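Local structure of interferon (Danio rerio, 3PIV) at residues 38-43 against 149-154; 56-61 against 114-119. The protein probably acts as a secreted type I interferon, a helical cytokine thought to bind cell-surface receptors and induce antiviral defence. All blocks are in the same frame, centred on the assembly; numbering follows the deposited sequence.

Contact 1 of 2, residues 38-43 against 149-154; sequences RLYTLM and QRMDII
Tyr40 of helix 37-44 lays its ring against helix 134-158 and meets three side chains within about one helical turn, Arg150, Met151 and Ile154. The tight part of the contact is at this tyrosine. Over one face of the ring stands the aliphatic start of Arg150, whose CB comes to 3.3 Å from Tyr40 CD1. Ile154 reaches the same rim carbon with the end of its longer branch, CD1 lying 3.3 Å from Tyr40 CD1, and the two side chains cross at about a right angle. At the far end of the ring Met151 CG sits in the ring plane, at the edge, 3.5 Å from Tyr40 OH. That hydroxyl is hydrogen-bonded to His147 one turn earlier on the same helix, which fixes the tip of the ring, while Phe54 packs edge-to-face with Tyr40. Ile154 CD1 also touches Met43 CB at 3.8 Å. Bent at chi2 (-68°) and again at chi3, the Arg150 chain reaches across to helix 37-44 and sets one face of its guanidinium over Tyr40 CB, 3.4 Å from Arg150 NH2, with its plane 51° from that of the ring.

The loose, solvent-facing part is the pairing of Thr41 with the end of Arg150. Arg150 NH2 is 3.8 Å from Thr41 OG1, but neither is spent on the other: Arg150 makes a salt bridge to Asp44, and Thr41 returns its hydroxyl to the carbonyl of Ser37. An aliphatic arginine stem thus packs inward while its charged end is held by Asp44 near the surface.

The axes of segments 38-43 and 149-154 run nearly parallel, 13° apart at 10.2 Å, and the arrangement exemplifies how the short helix 37-44 is laid against a long core helix in the type I interferon form of the four-helix cytokine fold.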
ATOM      1  N   ARG A  38       1.663   3.415  14.281  1.00 21.91           N
ATOM      2  CA  ARG A  38       0.568   3.758  15.170  1.00 23.54           C
ATOM      3  C   ARG A  38      -0.765   3.272  14.587  1.00 25.89           C
ATOM      4  O   ARG A  38      -1.529   2.542  15.225  1.00 23.78           O
ATOM      5  CB  ARG A  38       0.563   5.279  15.265  1.00 31.15           C
ATOM      6  CG  ARG A  38       1.823   5.870  14.590  1.00 32.79           C
ATOM      7  CD  ARG A  38       1.520   6.964  13.562  1.00 33.07           C
ATOM      8  NE  ARG A  38       0.226   6.823  12.906  1.00 25.38           N
ATOM      9  CZ  ARG A  38      -0.309   7.784  12.148  1.00 40.16           C
ATOM     10  NH1 ARG A  38       0.369   8.914  11.964  1.00 44.53           N
ATOM     11  NH2 ARG A  38      -1.507   7.636  11.569  1.00 22.14           N
ATOM     12  N   LEU A  39      -1.025   3.672  13.350  1.00 25.03           N
ATOM     13  CA  LEU A  39      -2.260   3.322  12.655  1.00 22.79           C
ATOM     14  C   LEU A  39      -2.398   1.816  12.476  1.00 20.68           C
ATOM     15  O   LEU A  39      -3.460   1.245  12.716  1.00 20.32           O
ATOM     16  CB  LEU A  39      -2.274   4.009  11.290  1.00 24.35           C
ATOM     17  CG  LEU A  39      -3.580   4.417  10.619  1.00 23.59           C
ATOM     18  CD1 LEU A  39      -3.480   4.104   9.136  1.00 17.73           C
ATOM     19  CD2 LEU A  39      -4.797   3.767  11.259  1.00 16.08           C
ATOM     20  N   TYR A  40      -1.322   1.166  12.044  1.00 17.52           N
ATOM     21  CA  TYR A  40      -1.385  -0.258  11.777  1.00 18.24           C
ATOM     22  C   TYR A  40      -1.662  -1.043  13.057  1.00 23.52           C
ATOM     23  O   TYR A  40      -2.384  -2.041  13.029  1.00 22.38           O
ATOM     24  CB  TYR A  40      -0.097  -0.751  11.107  1.00 18.17           C
ATOM     25  CG  TYR A  40      -0.151  -0.660   9.611  1.00 15.41           C
ATOM     26  CD1 TYR A  40      -0.670  -1.706   8.852  1.00 19.07           C
ATOM     27  CD2 TYR A  40       0.262   0.483   8.955  1.00 15.59           C
ATOM     28  CE1 TYR A  40      -0.745  -1.620   7.474  1.00 16.03           C
ATOM     29  CE2 TYR A  40       0.187   0.579   7.572  1.00 16.43           C
ATOM     30  CZ  TYR A  40      -0.313  -0.476   6.845  1.00 13.73           C
ATOM     31  OH  TYR A  40      -0.385  -0.385   5.486  1.00 18.34           O
ATOM     32  N   THR A  41      -1.082  -0.588  14.170  1.00 25.24           N
ATOM     33  CA  THR A  41      -1.334  -1.204  15.478  1.00 27.23           C
ATOM     34  C   THR A  41      -2.836  -1.171  15.746  1.00 26.63           C
ATOM     35  O   THR A  41      -3.434  -2.204  16.057  1.00 25.04           O
ATOM     36  CB  THR A  41      -0.564  -0.481  16.626  1.00 25.27           C
ATOM     37  OG1 THR A  41       0.842  -0.716  16.491  1.00 28.68           O
ATOM     38  CG2 THR A  41      -1.017  -0.982  17.988  1.00 28.54           C
ATOM     39  N   LEU A  42      -3.434   0.013  15.594  1.00 21.15           N
ATOM     40  CA  LEU A  42      -4.882   0.175  15.717  1.00 26.62           C
ATOM     41  C   LEU A  42      -5.650  -0.776  14.792  1.00 27.01           C
ATOM     42  O   LEU A  42      -6.591  -1.433  15.218  1.00 29.30           O
ATOM     43  CB  LEU A  42      -5.273   1.626  15.435  1.00 28.31           C
ATOM     44  CG  LEU A  42      -6.739   2.002  15.183  1.00 33.67           C
ATOM     45  CD1 LEU A  42      -7.555   1.946  16.459  1.00 34.69           C
ATOM     46  CD2 LEU A  42      -6.833   3.393  14.565  1.00 30.05           C
ATOM     47  N   MET A  43      -5.239  -0.862  13.531  1.00 26.62           N
ATOM     48  CA  MET A  43      -5.922  -1.734  12.587  1.00 23.59           C
ATOM     49  C   MET A  43      -5.749  -3.212  12.953  1.00 23.74           C
ATOM     50  O   MET A  43      -6.636  -4.051  12.714  1.00 21.32           O
ATOM     51  CB  MET A  43      -5.454  -1.452  11.149  1.00 20.68           C
ATOM     52  CG  MET A  43      -5.767  -0.039  10.637  1.00 16.17           C
ATOM     53  SD  MET A  43      -7.441   0.562  10.985  1.00 25.52           S
ATOM     54  CE  MET A  43      -8.409  -0.872  10.485  1.00 20.72           C
ATOM     55  N   GLN A 149       4.221  -5.472   4.376  1.00 11.39           N
ATOM     56  CA  GLN A 149       4.534  -6.396   5.476  1.00 13.62           C
ATOM     57  C   GLN A 149       3.463  -6.334   6.543  1.00 13.53           C
ATOM     58  O   GLN A 149       2.963  -7.354   6.964  1.00 18.33           O
ATOM     59  CB  GLN A 149       5.924  -6.114   6.069  1.00 17.81           C
ATOM     60  CG  GLN A 149       7.042  -6.654   5.207  1.00 17.98           C
ATOM     61  CD  GLN A 149       8.390  -6.037   5.492  1.00 22.31           C
ATOM     62  OE1 GLN A 149       8.493  -4.938   6.053  1.00 23.62           O
ATOM     63  NE2 GLN A 149       9.448  -6.733   5.077  1.00 23.60           N
ATOM     64  N   ARG A 150       3.065  -5.131   6.932  1.00 17.00           N
ATOM     65  CA  ARG A 150       2.020  -4.980   7.936  1.00 16.25           C
ATOM     66  C   ARG A 150       0.611  -5.355   7.426  1.00 17.37           C
ATOM     67  O   ARG A 150      -0.187  -5.928   8.172  1.00 15.18           O
ATOM     68  CB  ARG A 150       2.035  -3.566   8.506  1.00 14.46           C
ATOM     69  CG  ARG A 150       3.341  -3.176   9.226  1.00 21.25           C
ATOM     70  CD  ARG A 150       3.571  -3.940  10.535  1.00 17.51           C
ATOM     71  NE  ARG A 150       2.497  -3.776  11.518  1.00 23.70           N
ATOM     72  CZ  ARG A 150       2.482  -2.863  12.494  1.00 20.68           C
ATOM     73  NH1 ARG A 150       3.474  -2.001  12.609  1.00 21.65           N
ATOM     74  NH2 ARG A 150       1.460  -2.795  13.337  1.00 17.59           N
ATOM     75  N   MET A 151       0.301  -5.024   6.173  1.00 13.46           N
ATOM     76  CA  MET A 151      -0.982  -5.415   5.596  1.00 16.34           C
ATOM     77  C   MET A 151      -1.191  -6.913   5.683  1.00 11.85           C
ATOM     78  O   MET A 151      -2.286  -7.369   5.930  1.00 15.32           O
ATOM     79  CB  MET A 151      -1.114  -4.944   4.144  1.00 12.30           C
ATOM     80  CG  MET A 151      -1.265  -3.434   4.022  1.00 13.88           C
ATOM     81  SD  MET A 151      -0.923  -2.854   2.347  1.00 17.56           S
ATOM     82  CE  MET A 151      -2.556  -3.022   1.616  1.00 12.42           C
ATOM     83  N   ASP A 152      -0.123  -7.668   5.495  1.00 17.80           N
ATOM     84  CA  ASP A 152      -0.189  -9.126   5.521  1.00 22.74           C
ATOM     85  C   ASP A 152      -0.556  -9.657   6.915  1.00 19.60           C
ATOM     86  O   ASP A 152      -1.246 -10.668   7.053  1.00 17.42           O
ATOM     87  CB  ASP A 152       1.158  -9.697   5.070  1.00 20.16           C
ATOM     88  CG  ASP A 152       1.182 -11.206   5.076  1.00 27.34           C
ATOM     89  OD1 ASP A 152       0.589 -11.821   4.159  1.00 26.91           O
ATOM     90  OD2 ASP A 152       1.802 -11.775   5.995  1.00 24.75           O
ATOM     91  N   ILE A 153      -0.095  -8.964   7.943  1.00 17.07           N
ATOM     92  CA  ILE A 153      -0.441  -9.314   9.308  1.00 18.81           C
ATOM     93  C   ILE A 153      -1.930  -9.082   9.516  1.00 19.00           C
ATOM     94  O   ILE A 153      -2.646  -9.944  10.000  1.00 20.74           O
ATOM     95  CB  ILE A 153       0.366  -8.481  10.320  1.00 17.18           C
ATOM     96  CG1 ILE A 153       1.847  -8.880  10.273  1.00 18.17           C
ATOM     97  CG2 ILE A 153      -0.190  -8.651  11.729  1.00 18.77           C
ATOM     98  CD1 ILE A 153       2.695  -8.134  11.281  1.00 14.34           C
ATOM     99  N   ILE A 154      -2.388  -7.906   9.121  1.00 19.94           N
ATOM    100  CA  ILE A 154      -3.802  -7.568   9.209  1.00 19.59           C
ATOM    101  C   ILE A 154      -4.677  -8.559   8.447  1.00 21.96           C
ATOM    102  O   ILE A 154      -5.743  -8.932   8.923  1.00 20.94           O
ATOM    103  CB  ILE A 154      -4.054  -6.147   8.694  1.00 18.58           C
ATOM    104  CG1 ILE A 154      -3.454  -5.131   9.680  1.00 20.92           C
ATOM    105  CG2 ILE A 154      -5.546  -5.914   8.465  1.00 17.79           C
ATOM    106  CD1 ILE A 154      -3.311  -3.743   9.094  1.00 20.08           C
TER

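Contact 2 of 2, residues 56-61 against 114-119; sequences VLTLDH and IRIKRH
Ile116 of helix 111-129 is the central apolar element here, turned toward helix 48-66: its CG2 serves His61 and Leu57, its CG1 serves Thr58. Ile116 CG2 lies 3.9 Å from His61 CE1 and, more loosely, 4.4 Å from Leu57 CB. The other branch runs anti to the backbone N (chi1 -163°), which carries Ile116 CG1 to within 3.7 Å of Thr58 OG1, the two side chains crossing at about a right angle.

Contacts of the imidazole with the backbone and stem of Lys117 form a second group. His61 CE1 approaches Lys117 CA at 3.8 Å, and His61 NE2 is 4.1 Å from Lys117 CG, while the lysine amine leads away from helix 48-66. A nickel ion is bound beside the His61 side chain, and Phe120 meets the imidazole with its ring nearly parallel.

As for polar bonding, Thr58 OG1 is hydrogen-bonded to the carbonyl of Phe54 in its own helix, so its hydroxyl can lie against the apolar Ile116.

The axes of segments 56-61 and 114-119 are 10.3 Å apart and inclined by 13°. Around this pair, helix 37-44 adds Leu39 against Ile116 and helix 134-158 adds Met151 against Thr58, while helix 79-101 flanks helix 48-66 through Val56 and Leu59.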
ATOM      1  N   VAL A  56      -8.450  -2.176   1.391  1.00 13.35           N
ATOM      2  CA  VAL A  56      -8.820  -1.601   0.102  1.00 16.76           C
ATOM      3  C   VAL A  56      -8.291  -0.187  -0.026  1.00 12.94           C
ATOM      4  O   VAL A  56      -7.699   0.147  -1.042  1.00 12.93           O
ATOM      5  CB  VAL A  56     -10.329  -1.582  -0.143  1.00 15.64           C
ATOM      6  CG1 VAL A  56     -10.652  -0.801  -1.444  1.00 14.19           C
ATOM      7  CG2 VAL A  56     -10.850  -2.991  -0.231  1.00 16.01           C
ATOM      8  N   LEU A  57      -8.495   0.630   1.009  1.00 12.41           N
ATOM      9  CA  LEU A  57      -8.016   2.006   1.004  1.00 12.92           C
ATOM     10  C   LEU A  57      -6.518   2.073   0.762  1.00 14.91           C
ATOM     11  O   LEU A  57      -6.063   2.811  -0.109  1.00 15.88           O
ATOM     12  CB  LEU A  57      -8.352   2.715   2.324  1.00 19.13           C
ATOM     13  CG  LEU A  57      -9.811   3.118   2.534  1.00 16.44           C
ATOM     14  CD1 LEU A  57      -9.981   3.621   3.928  1.00 16.53           C
ATOM     15  CD2 LEU A  57     -10.262   4.174   1.494  1.00 17.78           C
ATOM     16  N   THR A  58      -5.761   1.293   1.528  1.00 10.99           N
ATOM     17  CA  THR A  58      -4.312   1.296   1.429  1.00 14.92           C
ATOM     18  C   THR A  58      -3.797   0.749   0.085  1.00 14.30           C
ATOM     19  O   THR A  58      -2.884   1.326  -0.525  1.00 14.71           O
ATOM     20  CB  THR A  58      -3.661   0.540   2.623  1.00 12.42           C
ATOM     21  OG1 THR A  58      -4.289   0.951   3.849  1.00 12.85           O
ATOM     22  CG2 THR A  58      -2.194   0.873   2.693  1.00 13.30           C
ATOM     23  N   LEU A  59      -4.381  -0.351  -0.379  1.00 13.58           N
ATOM     24  CA  LEU A  59      -4.005  -0.889  -1.677  1.00 13.97           C
ATOM     25  C   LEU A  59      -4.178   0.187  -2.741  1.00 11.02           C
ATOM     26  O   LEU A  59      -3.329   0.385  -3.607  1.00 13.45           O
ATOM     27  CB  LEU A  59      -4.861  -2.118  -2.028  1.00 13.01           C
ATOM     28  CG  LEU A  59      -4.544  -3.445  -1.316  1.00 14.00           C
ATOM     29  CD1 LEU A  59      -5.679  -4.407  -1.552  1.00 16.07           C
ATOM     30  CD2 LEU A  59      -3.216  -4.068  -1.774  1.00 12.48           C
ATOM     31  N   ASP A  60      -5.287   0.895  -2.669  1.00 10.55           N
ATOM     32  CA  ASP A  60      -5.591   1.850  -3.718  1.00 15.36           C
ATOM     33  C   ASP A  60      -4.627   3.024  -3.654  1.00 12.17           C
ATOM     34  O   ASP A  60      -4.240   3.557  -4.692  1.00 11.87           O
ATOM     35  CB  ASP A  60      -7.042   2.315  -3.646  1.00 12.90           C
ATOM     36  CG  ASP A  60      -8.034   1.276  -4.176  1.00 16.79           C
ATOM     37  OD1 ASP A  60      -7.630   0.231  -4.715  1.00 14.73           O
ATOM     38  OD2 ASP A  60      -9.246   1.514  -4.035  1.00 19.08           O
ATOM     39  N   HIS A  61      -4.205   3.384  -2.442  1.00 12.22           N
ATOM     40  CA  HIS A  61      -3.255   4.473  -2.252  1.00 10.56           C
ATOM     41  C   HIS A  61      -1.892   4.103  -2.796  1.00 12.53           C
ATOM     42  O   HIS A  61      -1.225   4.915  -3.425  1.00 13.31           O
ATOM     43  CB  HIS A  61      -3.133   4.853  -0.764  1.00 13.84           C
ATOM     44  CG  HIS A  61      -4.195   5.803  -0.300  1.00 15.20           C
ATOM     45  ND1 HIS A  61      -4.978   5.571   0.813  1.00 15.98           N
ATOM     46  CD2 HIS A  61      -4.624   6.975  -0.822  1.00 15.06           C
ATOM     47  CE1 HIS A  61      -5.830   6.569   0.965  1.00 16.98           C
ATOM     48  NE2 HIS A  61      -5.649   7.424  -0.030  1.00 16.84           N
ATOM     49  N   ILE A 114      -8.965   8.743   7.181  1.00 19.26           N
ATOM     50  CA  ILE A 114      -8.329  10.045   7.304  1.00 16.32           C
ATOM     51  C   ILE A 114      -6.808   9.944   7.507  1.00 19.03           C
ATOM     52  O   ILE A 114      -6.036  10.604   6.811  1.00 19.18           O
ATOM     53  CB  ILE A 114      -8.966  10.851   8.466  1.00 21.07           C
ATOM     54  CG1 ILE A 114     -10.472  11.053   8.203  1.00 23.83           C
ATOM     55  CG2 ILE A 114      -8.229  12.164   8.648  1.00 22.48           C
ATOM     56  CD1 ILE A 114     -11.248  11.730   9.313  1.00 19.78           C
ATOM     57  N   ARG A 115      -6.378   9.113   8.454  1.00 18.10           N
ATOM     58  CA  ARG A 115      -4.961   8.983   8.769  1.00 20.32           C
ATOM     59  C   ARG A 115      -4.168   8.369   7.619  1.00 17.65           C
ATOM     60  O   ARG A 115      -3.110   8.879   7.269  1.00 16.85           O
ATOM     61  CB  ARG A 115      -4.764   8.174  10.058  1.00 18.77           C
ATOM     62  CG  ARG A 115      -5.525   8.754  11.261  1.00 25.30           C
ATOM     63  CD  ARG A 115      -5.481   7.832  12.491  1.00 24.26           C
ATOM     64  NE  ARG A 115      -4.118   7.616  12.979  1.00 29.87           N
ATOM     65  CZ  ARG A 115      -3.809   6.940  14.084  1.00 24.49           C
ATOM     66  NH1 ARG A 115      -4.761   6.416  14.824  1.00 26.51           N
ATOM     67  NH2 ARG A 115      -2.547   6.796  14.446  1.00 19.73           N
ATOM     68  N   ILE A 116      -4.674   7.285   7.029  1.00 16.87           N
ATOM     69  CA  ILE A 116      -3.958   6.658   5.915  1.00 13.41           C
ATOM     70  C   ILE A 116      -3.836   7.612   4.719  1.00 17.00           C
ATOM     71  O   ILE A 116      -2.786   7.688   4.078  1.00 16.49           O
ATOM     72  CB  ILE A 116      -4.559   5.282   5.493  1.00 17.74           C
ATOM     73  CG1 ILE A 116      -3.556   4.501   4.639  1.00 13.71           C
ATOM     74  CG2 ILE A 116      -5.903   5.444   4.740  1.00 19.01           C
ATOM     75  CD1 ILE A 116      -2.251   4.179   5.325  1.00 18.14           C
ATOM     76  N   LYS A 117      -4.889   8.339   4.384  1.00 21.44           N
ATOM     77  CA  LYS A 117      -4.810   9.343   3.342  1.00 19.43           C
ATOM     78  C   LYS A 117      -3.752  10.365   3.694  1.00 19.99           C
ATOM     79  O   LYS A 117      -2.916  10.679   2.926  1.00 19.73           O
ATOM     80  CB  LYS A 117      -6.119  10.039   3.174  1.00 21.22           C
ATOM     81  CG  LYS A 117      -6.119  10.976   2.048  1.00 25.67           C
ATOM     82  CD  LYS A 117      -7.387  11.705   1.877  1.00 35.18           C
ATOM     83  CE  LYS A 117      -7.741  11.876   0.420  1.00 46.86           C
ATOM     84  NZ  LYS A 117      -8.763  12.925   0.157  1.00 45.23           N
ATOM     85  N   ARG A 118      -3.815  10.844   4.916  1.00 21.74           N
ATOM     86  CA  ARG A 118      -2.842  11.806   5.407  1.00 24.13           C
ATOM     87  C   ARG A 118      -1.397  11.305   5.216  1.00 25.52           C
ATOM     88  O   ARG A 118      -0.503  12.052   4.798  1.00 24.47           O
ATOM     89  CB  ARG A 118      -3.141  12.078   6.879  1.00 25.16           C
ATOM     90  CG  ARG A 118      -2.351  13.185   7.525  1.00 29.93           C
ATOM     91  CD  ARG A 118      -2.801  13.345   8.990  1.00 30.82           C
ATOM     92  NE  ARG A 118      -4.085  14.037   9.106  1.00 31.99           N
ATOM     93  CZ  ARG A 118      -5.037  13.721   9.979  1.00 28.15           C
ATOM     94  NH1 ARG A 118      -4.876  12.706  10.821  1.00 22.80           N
ATOM     95  NH2 ARG A 118      -6.157  14.426  10.010  1.00 28.10           N
ATOM     96  N   HIS A 119      -1.162  10.034   5.520  1.00 19.41           N
ATOM     97  CA  HIS A 119       0.167   9.477   5.321  1.00 17.65           C
ATOM     98  C   HIS A 119       0.579   9.461   3.840  1.00 15.99           C
ATOM     99  O   HIS A 119       1.688   9.850   3.484  1.00 13.55           O
ATOM    100  CB  HIS A 119       0.259   8.080   5.935  1.00 16.15           C
ATOM    101  CG  HIS A 119       1.412   7.275   5.430  1.00 15.21           C
ATOM    102  ND1 HIS A 119       2.724   7.613   5.685  1.00 19.19           N
ATOM    103  CD2 HIS A 119       1.453   6.146   4.684  1.00 14.78           C
ATOM    104  CE1 HIS A 119       3.524   6.720   5.129  1.00 16.48           C
ATOM    105  NE2 HIS A 119       2.779   5.826   4.505  1.00 19.73           N
TER

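After helix 10-23 the chain enters helix 37-44, the opening half of contact 1, and passes directly into helix 48-66, the opening half of contact 2. After helix 79-101, helix 111-129 closes the inner loop at contact 2; the next helix, 134-158, closes the outer one at contact 1. The contacts are therefore nested, not crossed, with their centres 12 Å apart. They also touch: Tyr40 OH packs on Thr58 CG2 at 3.6 Å, and Met151 CE on Leu59 CG at the same distance. Two pairs of consecutive helices are thus drawn together in one all-helical domain, helix 37-44 with 134-158, and 48-66 with 111-129.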